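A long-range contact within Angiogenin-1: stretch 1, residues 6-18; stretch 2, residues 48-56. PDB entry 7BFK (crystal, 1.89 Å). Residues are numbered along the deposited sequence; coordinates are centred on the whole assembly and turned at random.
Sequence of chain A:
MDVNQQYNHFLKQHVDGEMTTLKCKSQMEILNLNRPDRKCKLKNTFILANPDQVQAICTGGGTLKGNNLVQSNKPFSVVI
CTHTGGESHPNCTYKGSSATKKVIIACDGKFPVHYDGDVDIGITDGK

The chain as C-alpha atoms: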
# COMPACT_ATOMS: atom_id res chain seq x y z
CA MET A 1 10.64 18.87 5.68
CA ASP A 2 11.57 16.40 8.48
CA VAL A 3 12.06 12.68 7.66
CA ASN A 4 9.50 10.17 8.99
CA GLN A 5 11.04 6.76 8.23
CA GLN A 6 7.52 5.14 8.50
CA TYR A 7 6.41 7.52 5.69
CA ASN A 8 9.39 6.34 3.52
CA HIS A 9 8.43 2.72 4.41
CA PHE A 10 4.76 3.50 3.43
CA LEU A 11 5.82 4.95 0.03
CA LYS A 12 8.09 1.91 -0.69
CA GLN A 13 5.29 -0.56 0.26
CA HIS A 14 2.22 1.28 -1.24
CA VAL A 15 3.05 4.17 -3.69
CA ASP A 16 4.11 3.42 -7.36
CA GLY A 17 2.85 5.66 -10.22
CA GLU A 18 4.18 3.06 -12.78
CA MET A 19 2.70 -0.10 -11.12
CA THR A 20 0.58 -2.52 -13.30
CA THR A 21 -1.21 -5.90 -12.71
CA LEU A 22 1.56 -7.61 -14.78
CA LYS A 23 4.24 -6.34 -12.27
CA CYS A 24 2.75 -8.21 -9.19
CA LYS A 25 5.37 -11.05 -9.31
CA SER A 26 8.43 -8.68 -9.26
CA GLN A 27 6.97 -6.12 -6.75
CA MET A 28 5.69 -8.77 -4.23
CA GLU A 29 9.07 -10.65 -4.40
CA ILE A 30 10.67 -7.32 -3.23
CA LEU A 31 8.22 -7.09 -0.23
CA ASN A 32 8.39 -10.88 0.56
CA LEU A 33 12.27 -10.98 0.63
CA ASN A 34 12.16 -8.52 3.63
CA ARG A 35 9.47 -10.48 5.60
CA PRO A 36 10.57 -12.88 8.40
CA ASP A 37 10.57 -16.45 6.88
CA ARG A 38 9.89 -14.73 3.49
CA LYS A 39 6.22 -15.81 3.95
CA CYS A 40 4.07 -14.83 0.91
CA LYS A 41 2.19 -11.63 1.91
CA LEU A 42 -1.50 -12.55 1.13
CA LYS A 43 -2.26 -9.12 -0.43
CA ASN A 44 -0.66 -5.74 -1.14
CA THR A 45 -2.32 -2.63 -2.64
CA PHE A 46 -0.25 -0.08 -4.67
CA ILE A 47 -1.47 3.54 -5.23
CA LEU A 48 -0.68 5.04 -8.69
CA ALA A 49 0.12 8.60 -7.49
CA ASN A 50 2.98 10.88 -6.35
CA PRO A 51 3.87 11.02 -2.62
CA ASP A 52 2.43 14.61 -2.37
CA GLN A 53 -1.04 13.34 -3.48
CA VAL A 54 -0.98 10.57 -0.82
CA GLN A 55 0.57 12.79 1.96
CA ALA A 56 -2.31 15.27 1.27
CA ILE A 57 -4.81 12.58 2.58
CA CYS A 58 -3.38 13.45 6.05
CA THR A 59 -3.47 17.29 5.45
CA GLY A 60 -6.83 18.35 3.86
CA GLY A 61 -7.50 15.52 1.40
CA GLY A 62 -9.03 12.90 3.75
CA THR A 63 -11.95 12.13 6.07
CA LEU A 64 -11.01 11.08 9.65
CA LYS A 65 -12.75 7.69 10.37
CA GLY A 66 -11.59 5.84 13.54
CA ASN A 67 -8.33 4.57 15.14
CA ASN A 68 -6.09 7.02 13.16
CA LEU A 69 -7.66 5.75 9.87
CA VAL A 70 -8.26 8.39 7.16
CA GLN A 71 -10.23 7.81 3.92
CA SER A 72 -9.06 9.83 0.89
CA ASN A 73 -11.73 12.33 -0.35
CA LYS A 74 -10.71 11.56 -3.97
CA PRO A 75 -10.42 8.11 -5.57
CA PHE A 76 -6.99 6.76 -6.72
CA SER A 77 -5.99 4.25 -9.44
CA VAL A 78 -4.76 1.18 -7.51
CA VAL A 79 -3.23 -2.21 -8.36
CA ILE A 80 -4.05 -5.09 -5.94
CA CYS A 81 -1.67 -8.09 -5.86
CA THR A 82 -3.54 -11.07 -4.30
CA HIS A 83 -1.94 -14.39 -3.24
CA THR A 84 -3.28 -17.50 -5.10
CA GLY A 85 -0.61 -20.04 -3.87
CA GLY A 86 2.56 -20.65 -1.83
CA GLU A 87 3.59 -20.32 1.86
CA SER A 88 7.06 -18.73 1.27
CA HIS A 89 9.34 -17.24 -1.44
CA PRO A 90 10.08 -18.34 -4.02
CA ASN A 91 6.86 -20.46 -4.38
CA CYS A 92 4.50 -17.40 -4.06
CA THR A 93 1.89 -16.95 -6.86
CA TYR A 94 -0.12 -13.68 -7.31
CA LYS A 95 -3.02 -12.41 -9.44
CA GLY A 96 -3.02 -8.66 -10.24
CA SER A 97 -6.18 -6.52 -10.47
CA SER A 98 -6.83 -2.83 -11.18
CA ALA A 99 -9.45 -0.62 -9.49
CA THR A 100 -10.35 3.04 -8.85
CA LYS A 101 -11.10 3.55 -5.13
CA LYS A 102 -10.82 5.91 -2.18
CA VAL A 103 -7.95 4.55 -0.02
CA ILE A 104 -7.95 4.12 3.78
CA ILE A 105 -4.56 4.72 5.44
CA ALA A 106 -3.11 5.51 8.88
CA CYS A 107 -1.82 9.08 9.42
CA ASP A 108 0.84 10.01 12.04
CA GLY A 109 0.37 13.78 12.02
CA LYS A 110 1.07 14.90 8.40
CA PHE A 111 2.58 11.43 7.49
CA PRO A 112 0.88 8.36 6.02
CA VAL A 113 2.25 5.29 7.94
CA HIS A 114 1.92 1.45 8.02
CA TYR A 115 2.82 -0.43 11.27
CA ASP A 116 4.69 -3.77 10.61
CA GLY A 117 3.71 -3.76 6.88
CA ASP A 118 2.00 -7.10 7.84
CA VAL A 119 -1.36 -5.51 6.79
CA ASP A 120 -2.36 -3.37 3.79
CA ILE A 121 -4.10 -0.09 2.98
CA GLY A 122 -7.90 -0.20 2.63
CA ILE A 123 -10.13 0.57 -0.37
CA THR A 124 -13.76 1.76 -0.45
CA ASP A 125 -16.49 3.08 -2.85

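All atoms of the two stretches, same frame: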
# COMPACT_ATOMS: atom_id res chain seq x y z
N GLN A 6 8.75 5.95 8.72
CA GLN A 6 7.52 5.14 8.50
C GLN A 6 6.81 5.65 7.25
O GLN A 6 6.16 4.84 6.55
CB GLN A 6 6.63 5.12 9.75
CG GLN A 6 7.06 4.03 10.71
CD GLN A 6 6.40 4.09 12.06
OE1 GLN A 6 5.77 5.09 12.44
NE2 GLN A 6 6.56 3.02 12.82
N TYR A 7 6.96 6.92 6.94
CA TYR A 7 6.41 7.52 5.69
C TYR A 7 7.20 6.94 4.52
O TYR A 7 6.58 6.48 3.56
CB TYR A 7 6.44 9.04 5.72
CG TYR A 7 5.93 9.67 4.46
CD1 TYR A 7 4.81 9.18 3.82
CD2 TYR A 7 6.57 10.77 3.90
CE1 TYR A 7 4.33 9.75 2.65
CE2 TYR A 7 6.09 11.37 2.74
CZ TYR A 7 4.97 10.85 2.12
OH TYR A 7 4.49 11.41 0.97
N ASN A 8 8.54 6.94 4.58
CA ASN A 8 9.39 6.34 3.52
C ASN A 8 9.01 4.87 3.34
O ASN A 8 8.91 4.40 2.19
CB ASN A 8 10.89 6.48 3.79
CG ASN A 8 11.36 7.91 3.65
OD1 ASN A 8 11.11 8.75 4.52
ND2 ASN A 8 12.02 8.19 2.54
N HIS A 9 8.82 4.16 4.44
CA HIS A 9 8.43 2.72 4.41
C HIS A 9 7.06 2.61 3.70
O HIS A 9 6.90 1.73 2.85
CB HIS A 9 8.41 2.15 5.83
CG HIS A 9 8.58 0.67 5.86
ND1 HIS A 9 8.26 -0.13 4.78
CD2 HIS A 9 8.97 -0.16 6.85
CE1 HIS A 9 8.48 -1.39 5.09
NE2 HIS A 9 8.91 -1.44 6.36
N PHE A 10 6.13 3.48 4.03
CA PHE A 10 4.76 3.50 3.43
C PHE A 10 4.87 3.69 1.92
O PHE A 10 4.28 2.91 1.17
CB PHE A 10 3.90 4.58 4.07
CG PHE A 10 2.53 4.70 3.46
CD1 PHE A 10 2.34 5.40 2.28
CD2 PHE A 10 1.45 4.06 4.04
CE1 PHE A 10 1.08 5.47 1.70
CE2 PHE A 10 0.18 4.14 3.46
CZ PHE A 10 0.01 4.84 2.30
N LEU A 11 5.64 4.69 1.47
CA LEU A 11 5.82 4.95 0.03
C LEU A 11 6.39 3.72 -0.66
O LEU A 11 5.87 3.35 -1.72
CB LEU A 11 6.72 6.17 -0.15
CG LEU A 11 6.17 7.48 0.36
CD1 LEU A 11 7.18 8.60 0.13
CD2 LEU A 11 4.84 7.82 -0.34
N LYS A 12 7.43 3.10 -0.10
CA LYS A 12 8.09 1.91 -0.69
C LYS A 12 7.07 0.77 -0.81
O LYS A 12 7.02 0.12 -1.84
CB LYS A 12 9.27 1.43 0.16
CG LYS A 12 10.54 2.27 0.10
CD LYS A 12 11.53 1.87 1.21
CE LYS A 12 12.65 2.86 1.48
NZ LYS A 12 13.80 2.67 0.56
N GLN A 13 6.28 0.54 0.23
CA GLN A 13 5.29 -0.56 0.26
C GLN A 13 4.02 -0.27 -0.58
O GLN A 13 3.49 -1.23 -1.15
CB GLN A 13 4.86 -0.78 1.70
CG GLN A 13 3.92 -1.95 1.89
CD GLN A 13 4.00 -2.44 3.31
OE1 GLN A 13 3.05 -2.33 4.08
NE2 GLN A 13 5.17 -2.92 3.68
N HIS A 14 3.57 0.99 -0.69
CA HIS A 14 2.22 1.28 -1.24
C HIS A 14 2.14 2.38 -2.30
O HIS A 14 1.01 2.62 -2.74
CB HIS A 14 1.27 1.67 -0.10
CG HIS A 14 1.02 0.58 0.87
ND1 HIS A 14 0.35 -0.57 0.53
CD2 HIS A 14 1.32 0.47 2.18
CE1 HIS A 14 0.30 -1.37 1.57
NE2 HIS A 14 0.88 -0.75 2.59
N VAL A 15 3.21 3.06 -2.70
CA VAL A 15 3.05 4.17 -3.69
C VAL A 15 3.96 3.92 -4.91
O VAL A 15 5.19 3.97 -4.74
CB VAL A 15 3.27 5.54 -3.03
CG1 VAL A 15 3.12 6.69 -4.00
CG2 VAL A 15 2.36 5.75 -1.82
N ASP A 16 3.37 3.67 -6.08
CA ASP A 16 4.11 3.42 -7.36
C ASP A 16 3.26 3.85 -8.56
O ASP A 16 2.38 3.07 -9.02
CB ASP A 16 4.58 1.97 -7.48
CG ASP A 16 5.34 1.69 -8.76
OD1 ASP A 16 5.67 2.65 -9.49
OD2 ASP A 16 5.59 0.51 -9.03
N GLY A 17 3.53 5.06 -9.07
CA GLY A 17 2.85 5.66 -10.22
C GLY A 17 2.95 4.80 -11.48
O GLY A 17 2.10 4.95 -12.33
N GLU A 18 3.94 3.91 -11.57
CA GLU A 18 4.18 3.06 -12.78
C GLU A 18 3.79 1.60 -12.52
O GLU A 18 4.10 0.75 -13.37
CB GLU A 18 5.64 3.18 -13.21
CG GLU A 18 6.06 4.60 -13.58
CD GLU A 18 7.54 4.80 -13.88
OE1 GLU A 18 8.29 3.80 -13.88
OE2 GLU A 18 7.95 5.96 -14.12
N LEU A 48 -1.34 4.43 -7.50
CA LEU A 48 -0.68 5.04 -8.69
C LEU A 48 -0.78 6.55 -8.56
O LEU A 48 -1.66 7.13 -9.18
CB LEU A 48 -1.34 4.51 -9.97
CG LEU A 48 -0.89 3.11 -10.41
CD1 LEU A 48 -1.22 2.05 -9.38
CD2 LEU A 48 -1.49 2.72 -11.76
N ALA A 49 0.12 7.16 -7.80
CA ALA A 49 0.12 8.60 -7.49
C ALA A 49 1.50 9.03 -7.00
O ALA A 49 2.36 8.17 -6.76
CB ALA A 49 -0.94 8.87 -6.44
N ASN A 50 1.71 10.34 -6.88
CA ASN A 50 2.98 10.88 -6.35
C ASN A 50 2.81 10.98 -4.83
O ASN A 50 1.70 11.08 -4.33
CB ASN A 50 3.41 12.16 -7.08
CG ASN A 50 2.83 13.45 -6.54
OD1 ASN A 50 2.05 13.46 -5.60
ND2 ASN A 50 3.25 14.56 -7.13
N PRO A 51 3.91 10.88 -4.07
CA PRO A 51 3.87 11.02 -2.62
C PRO A 51 3.03 12.21 -2.13
O PRO A 51 2.26 12.03 -1.21
CB PRO A 51 5.35 11.26 -2.30
CG PRO A 51 6.07 10.42 -3.32
CD PRO A 51 5.24 10.54 -4.58
N ASP A 52 3.17 13.38 -2.77
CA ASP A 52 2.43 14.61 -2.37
C ASP A 52 0.92 14.36 -2.37
O ASP A 52 0.27 14.83 -1.45
CB ASP A 52 2.84 15.81 -3.22
CG ASP A 52 4.17 16.40 -2.78
OD1 ASP A 52 4.81 15.81 -1.88
OD2 ASP A 52 4.55 17.41 -3.34
N GLN A 53 0.41 13.62 -3.34
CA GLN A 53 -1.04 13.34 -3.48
C GLN A 53 -1.48 12.45 -2.31
O GLN A 53 -2.61 12.61 -1.83
CB GLN A 53 -1.36 12.61 -4.78
CG GLN A 53 -0.88 13.30 -6.06
CD GLN A 53 -1.41 12.60 -7.29
OE1 GLN A 53 -0.68 12.28 -8.24
NE2 GLN A 53 -2.71 12.33 -7.28
N VAL A 54 -0.64 11.51 -1.91
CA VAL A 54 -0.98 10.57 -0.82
C VAL A 54 -0.76 11.28 0.52
O VAL A 54 -1.61 11.08 1.41
CB VAL A 54 -0.20 9.24 -0.93
CG1 VAL A 54 -0.63 8.27 0.15
CG2 VAL A 54 -0.37 8.61 -2.31
N GLN A 55 0.31 12.09 0.68
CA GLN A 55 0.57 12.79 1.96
C GLN A 55 -0.61 13.73 2.23
O GLN A 55 -1.03 13.83 3.40
CB GLN A 55 1.91 13.54 1.95
CG GLN A 55 2.19 14.26 3.27
CD GLN A 55 3.57 14.86 3.39
OE1 GLN A 55 4.17 15.30 2.41
NE2 GLN A 55 4.09 14.88 4.61
N ALA A 56 -1.19 14.31 1.18
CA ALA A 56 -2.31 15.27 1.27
C ALA A 56 -3.52 14.62 1.97
O ALA A 56 -4.32 15.37 2.54
CB ALA A 56 -2.68 15.77 -0.11
O HOH W 1 5.60 13.60 0.30
O HOH W 2 4.86 7.39 -7.49

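The first stretch opens within a helix that begins earlier in the chain; Val15 and Asp16 are extended. The second stretch approaches as loop and turns into a short helix at Pro51. The helix axes come no closer than 11.5 Å, with an angle of 114° between their N-to-C directions, so the gap between them is filled by side chains. The backbones draw together at the other end of the contact, where Gly17 CA lies 3.9 Å from Leu48 CA. Together the two stretches bury 462 Å².

The short helix is capped by Asn50: its OD1 accepts from Gln53 N at 2.8 Å, while Asn50 N gives a weak bond to Gln53 OE1 at 3.4 Å. Pro51 suits the first turn, where the lack of an amide hydrogen costs no helical hydrogen bond, and its ring is left free to meet the first stretch.

Tyr7, Phe10 and Leu11 all direct their CA-to-CB bonds toward the second stretch. Tyr7, with chi1 in t, reaches across with its phenol and loses 67 Å² to the contact. Its OH lies 3.2 Å from Pro51 O, near the plane of the ring, and 3.5 Å from Gln55 CB. The same hydroxyl donates to water 1, with Tyr7 OH 2.5 Å from the water O; this water in turn donates to Asp52 OD1 and Gln55 OE1, linking the buried phenol to two polar side chains of the short helix. A tyrosine thus serves both as apolar filler and as a polar anchor.

One helical turn on, Leu11 CD2 packs against Pro51 CB at 4.0 Å. Phe10 places CE1 3.6 Å from Val54 CG1, and Val54 CG2 is 4.0 Å from Val15 CG2. Val54 CG1 thus packs on Phe10 CE1, and both methyls lie near Val15 CG2, CG2 somewhat closer, a compact branched side chain pointing toward the first stretch and buried between these neighbours. Val15 also sets CG1 3.2 Å from Ala49 O and 4.4 Å from Pro51 CD, so its two methyls touch both the loop and the helix.

Beyond Val15 the contact relies more on backbone. Asp16 O lies 3.6 Å from Leu48 CG, whereas the Asp16 side chain starts away from the second stretch and its OD1 accepts from Glu18 N at 3.0 Å, bracing the turn around Gly17. Water 2 joins the two backbones, accepting from Gly17 N and donating to Ala49 O.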